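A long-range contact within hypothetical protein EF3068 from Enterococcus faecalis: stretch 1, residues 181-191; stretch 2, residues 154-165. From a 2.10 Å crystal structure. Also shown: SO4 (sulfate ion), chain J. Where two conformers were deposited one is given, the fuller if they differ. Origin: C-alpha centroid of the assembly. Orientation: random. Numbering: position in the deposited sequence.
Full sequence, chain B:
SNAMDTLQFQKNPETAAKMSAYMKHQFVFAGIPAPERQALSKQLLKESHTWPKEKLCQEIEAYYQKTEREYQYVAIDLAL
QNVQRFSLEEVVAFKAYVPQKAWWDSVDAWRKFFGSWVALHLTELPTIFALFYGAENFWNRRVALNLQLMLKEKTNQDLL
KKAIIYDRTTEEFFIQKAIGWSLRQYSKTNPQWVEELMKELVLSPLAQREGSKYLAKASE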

# COMPACT_ATOMS: atom_id res chain seq x y z
N TRP B 181 -4.95 16.29 -22.86
CA TRP B 181 -4.38 15.84 -21.58
C TRP B 181 -3.30 14.76 -21.74
O TRP B 181 -2.30 14.77 -21.02
CB TRP B 181 -5.47 15.25 -20.71
CG TRP B 181 -6.20 16.22 -19.77
CD1 TRP B 181 -6.10 17.61 -19.72
CD2 TRP B 181 -7.17 15.85 -18.77
NE1 TRP B 181 -6.93 18.11 -18.71
CE2 TRP B 181 -7.61 17.05 -18.13
CE3 TRP B 181 -7.72 14.60 -18.36
CZ2 TRP B 181 -8.58 17.05 -17.08
CZ3 TRP B 181 -8.69 14.60 -17.33
CH2 TRP B 181 -9.10 15.82 -16.70
N SER B 182 -3.53 13.80 -22.64
CA SER B 182 -2.57 12.69 -22.79
C SER B 182 -1.25 13.25 -23.33
O SER B 182 -0.17 12.80 -22.94
CB SER B 182 -3.11 11.57 -23.66
OG SER B 182 -2.97 11.90 -25.03
N LEU B 183 -1.35 14.28 -24.18
CA LEU B 183 -0.16 14.92 -24.77
C LEU B 183 0.52 15.86 -23.80
O LEU B 183 1.74 15.81 -23.64
CB LEU B 183 -0.51 15.62 -26.09
CG LEU B 183 -0.89 14.62 -27.19
CD1 LEU B 183 -1.57 15.32 -28.35
CD2 LEU B 183 0.29 13.74 -27.63
N ARG B 184 -0.28 16.67 -23.11
CA ARG B 184 0.19 17.52 -22.02
C ARG B 184 1.01 16.77 -20.97
O ARG B 184 2.14 17.16 -20.68
CB ARG B 184 -0.99 18.24 -21.37
CG ARG B 184 -0.66 19.26 -20.32
CD ARG B 184 -1.98 19.73 -19.84
NE ARG B 184 -1.94 20.92 -19.02
CZ ARG B 184 -2.45 22.11 -19.35
NH1 ARG B 184 -2.98 22.34 -20.55
NH2 ARG B 184 -2.38 23.09 -18.48
N GLN B 185 0.46 15.68 -20.44
CA GLN B 185 1.14 14.87 -19.42
C GLN B 185 2.41 14.22 -19.94
O GLN B 185 3.47 14.25 -19.27
CB GLN B 185 0.22 13.76 -18.89
CG GLN B 185 -0.81 14.24 -17.86
CD GLN B 185 -0.14 14.88 -16.65
OE1 GLN B 185 -0.27 16.08 -16.44
NE2 GLN B 185 0.56 14.07 -15.84
N TYR B 186 2.29 13.58 -21.11
CA TYR B 186 3.46 12.91 -21.66
C TYR B 186 4.59 13.89 -22.05
O TYR B 186 5.78 13.53 -21.94
CB TYR B 186 3.08 11.95 -22.79
CG TYR B 186 4.23 11.06 -23.18
CD1 TYR B 186 4.97 10.38 -22.19
CD2 TYR B 186 4.58 10.88 -24.53
CE1 TYR B 186 6.04 9.57 -22.53
CE2 TYR B 186 5.67 10.05 -24.88
CZ TYR B 186 6.38 9.40 -23.87
OH TYR B 186 7.44 8.60 -24.21
N SER B 187 4.24 15.11 -22.45
CA SER B 187 5.28 16.13 -22.75
C SER B 187 6.19 16.47 -21.57
O SER B 187 7.28 17.03 -21.75
CB SER B 187 4.67 17.42 -23.30
OG SER B 187 4.02 18.13 -22.25
N LYS B 188 5.74 16.17 -20.36
CA LYS B 188 6.58 16.43 -19.16
C LYS B 188 7.75 15.46 -19.09
O LYS B 188 8.71 15.69 -18.37
CB LYS B 188 5.75 16.35 -17.88
CG LYS B 188 4.59 17.37 -17.84
CD LYS B 188 3.73 17.16 -16.59
CE LYS B 188 2.45 17.98 -16.66
NZ LYS B 188 1.61 17.84 -15.44
N THR B 189 7.63 14.38 -19.85
CA THR B 189 8.56 13.27 -19.89
C THR B 189 9.32 13.29 -21.21
O THR B 189 10.55 13.16 -21.22
CB THR B 189 7.78 11.91 -19.77
OG1 THR B 189 7.28 11.81 -18.45
CG2 THR B 189 8.64 10.70 -20.06
N ASN B 190 8.58 13.42 -22.31
CA ASN B 190 9.17 13.36 -23.65
C ASN B 190 8.65 14.46 -24.55
O ASN B 190 7.78 14.20 -25.41
CB ASN B 190 8.93 11.98 -24.28
CG ASN B 190 9.96 11.66 -25.41
OD1 ASN B 190 10.60 12.56 -26.03
ND2 ASN B 190 10.13 10.35 -25.66
N PRO B 191 9.13 15.71 -24.34
CA PRO B 191 8.58 16.78 -25.17
C PRO B 191 8.91 16.62 -26.65
O PRO B 191 8.09 17.03 -27.47
CB PRO B 191 9.19 18.06 -24.59
CG PRO B 191 10.36 17.63 -23.81
CD PRO B 191 10.13 16.21 -23.37
S SO4 J . -1.42 20.70 -15.36
O1 SO4 J . -1.31 21.67 -14.29
O2 SO4 J . -2.52 21.07 -16.24
O3 SO4 J . -1.72 19.41 -14.75
O4 SO4 J . -0.19 20.63 -16.14
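Stretch 2 (154-165) KTNQDLLKKAII

Stretch 2 enters the contact as a short turn at Lys-154 to Asn-156 and then becomes a helix from Gln-157 through Ile-165, which continues later in the chain. It packs against the helix that contains Trp-181 to Tyr-186, running in nearly the opposite direction: the angle between the N-to-C directions is 152° (signed crossing angle -152°), and the axes approach to 11.5 Å. The register follows from this arrangement. Ser-182 CA lies 7.9 Å from Leu-160 CA, and one helical turn further along stretch 1, Tyr-186 CA lies 7.8 Å from Thr-155 CA, so advancing along one stretch means going back along the other. Together the two stretches bury 357 Å².

The start of the second helix is capped by Asn-156, whose OD1 accepts a hydrogen bond from Leu-159 N at 3.0 Å. Its CA-to-CB bond points away from stretch 1, and its side chain serves its own helix rather than the contact. Beyond it, backbone hydrogen bonds of the i to i+4 kind, such as Ile-164 N to Leu-160 O at 3.0 Å, place Leu-160 and Ile-164 one turn apart, both with their CA-to-CB bonds toward stretch 1.

These two residues supply much of the apolar contact. Leu-160 CD2 approaches Tyr-186 CD2 at 3.9 Å, while Leu-160 CD1 lies 3.4 Å from Ser-182 OG. Ile-164 CD1 meets Leu-183 CD2 at 3.7 Å and also comes within 3.7 Å of Ser-182 OG. The small side chain of Ser-182 thus touches both residues. Leu-183 sets out sideways, but its end comes nearer to stretch 2 and so reaches Ile-164.

Tyr-186 has the largest area covered by the other stretch. Thr-155 CG2 sits over one face of its ring, 4.0 Å from the centroid and 18° off the ring normal, in a CH-pi contact; the closest pair of these residues is Tyr-186 CE1 and Thr-155 CB, at 3.6 Å.

Polar contacts gather at the tip of the same tyrosine. Tyr-186 OH donates a hydrogen bond to Gln-157 OE1 at 2.9 Å, made possible by the extended end of Gln-157, which comes nearer although its CA-to-CB bond points sideways. Asn-190 ND2 lies 3.3 Å from the same Gln-157 OE1. A water adds a second link, donating to Tyr-186 OH at 2.8 Å and to Thr-155 O at 2.9 Å, and so ties the hydroxyl to the backbone of the turn before the helix.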

# COMPACT_ATOMS: atom_id res chain seq x y z
N LYS B 154 7.47 5.16 -18.27
CA LYS B 154 6.90 3.82 -18.48
C LYS B 154 5.79 3.81 -19.55
O LYS B 154 5.26 2.76 -19.90
CB LYS B 154 6.38 3.22 -17.15
CG LYS B 154 7.46 2.99 -16.05
CD LYS B 154 6.80 2.86 -14.65
CE LYS B 154 7.80 2.99 -13.46
NZ LYS B 154 8.25 1.68 -12.83
N THR B 155 5.43 4.99 -20.05
CA THR B 155 4.42 5.14 -21.11
C THR B 155 4.80 4.35 -22.36
O THR B 155 5.97 4.36 -22.79
CB THR B 155 4.25 6.65 -21.48
OG1 THR B 155 3.73 7.34 -20.36
CG2 THR B 155 3.27 6.86 -22.62
N ASN B 156 3.80 3.67 -22.93
CA ASN B 156 3.95 2.96 -24.18
C ASN B 156 3.49 3.90 -25.29
O ASN B 156 2.30 4.20 -25.42
CB ASN B 156 3.11 1.67 -24.17
CG ASN B 156 3.23 0.86 -25.46
OD1 ASN B 156 3.10 1.39 -26.57
ND2 ASN B 156 3.44 -0.45 -25.30
N GLN B 157 4.47 4.34 -26.09
CA GLN B 157 4.30 5.40 -27.08
C GLN B 157 3.39 4.99 -28.19
O GLN B 157 2.56 5.78 -28.63
CB GLN B 157 5.67 5.79 -27.69
CG GLN B 157 6.51 6.63 -26.75
CD GLN B 157 7.95 6.81 -27.22
OE1 GLN B 157 8.71 7.58 -26.62
NE2 GLN B 157 8.32 6.15 -28.31
N ASP B 158 3.57 3.76 -28.65
CA ASP B 158 2.83 3.22 -29.77
C ASP B 158 1.34 3.12 -29.48
O ASP B 158 0.52 3.37 -30.33
CB ASP B 158 3.39 1.84 -30.12
CG ASP B 158 4.82 1.91 -30.62
OD1 ASP B 158 5.13 2.85 -31.39
OD2 ASP B 158 5.61 1.02 -30.25
N LEU B 159 1.02 2.72 -28.25
CA LEU B 159 -0.37 2.58 -27.86
C LEU B 159 -1.01 3.95 -27.71
O LEU B 159 -2.13 4.17 -28.18
CB LEU B 159 -0.51 1.72 -26.59
CG LEU B 159 -0.04 0.26 -26.73
CD1 LEU B 159 -0.33 -0.52 -25.44
CD2 LEU B 159 -0.66 -0.45 -27.92
N LEU B 160 -0.28 4.89 -27.10
CA LEU B 160 -0.73 6.26 -26.97
C LEU B 160 -1.03 6.83 -28.35
O LEU B 160 -2.13 7.34 -28.60
CB LEU B 160 0.30 7.13 -26.22
CG LEU B 160 -0.04 8.64 -26.10
CD1 LEU B 160 -1.42 8.91 -25.45
CD2 LEU B 160 1.08 9.37 -25.38
N LYS B 161 -0.04 6.73 -29.23
CA LYS B 161 -0.15 7.23 -30.58
C LYS B 161 -1.35 6.60 -31.29
O LYS B 161 -2.12 7.32 -31.92
CB LYS B 161 1.14 6.98 -31.36
CG LYS B 161 1.08 7.47 -32.80
CD LYS B 161 2.46 7.37 -33.51
CE LYS B 161 2.40 7.92 -34.94
NZ LYS B 161 3.68 7.60 -35.70
N LYS B 162 -1.49 5.27 -31.18
CA LYS B 162 -2.61 4.55 -31.81
C LYS B 162 -3.97 5.06 -31.37
O LYS B 162 -4.86 5.29 -32.20
CB LYS B 162 -2.52 3.03 -31.58
CG LYS B 162 -3.54 2.25 -32.43
CD LYS B 162 -3.28 0.74 -32.38
CE LYS B 162 -3.66 0.14 -31.03
NZ LYS B 162 -3.79 -1.36 -31.18
N ALA B 163 -4.13 5.26 -30.05
CA ALA B 163 -5.38 5.79 -29.51
C ALA B 163 -5.69 7.19 -30.00
O ALA B 163 -6.86 7.51 -30.27
CB ALA B 163 -5.43 5.74 -28.00
N ILE B 164 -4.67 8.03 -30.13
CA ILE B 164 -4.89 9.41 -30.58
C ILE B 164 -5.30 9.40 -32.05
O ILE B 164 -6.24 10.11 -32.44
CB ILE B 164 -3.67 10.32 -30.36
CG1 ILE B 164 -3.40 10.50 -28.87
CG2 ILE B 164 -3.85 11.70 -31.07
CD1 ILE B 164 -2.04 11.04 -28.52
N ILE B 165 -4.61 8.57 -32.85
CA ILE B 165 -4.92 8.40 -34.27
C ILE B 165 -6.40 8.01 -34.44
O ILE B 165 -7.12 8.59 -35.27
CB ILE B 165 -3.96 7.36 -34.96
CG1 ILE B 165 -2.60 8.00 -35.32
CG2 ILE B 165 -4.60 6.79 -36.22
CD1 ILE B 165 -1.46 7.00 -35.58
O HOH W 1 7.97 6.41 -22.50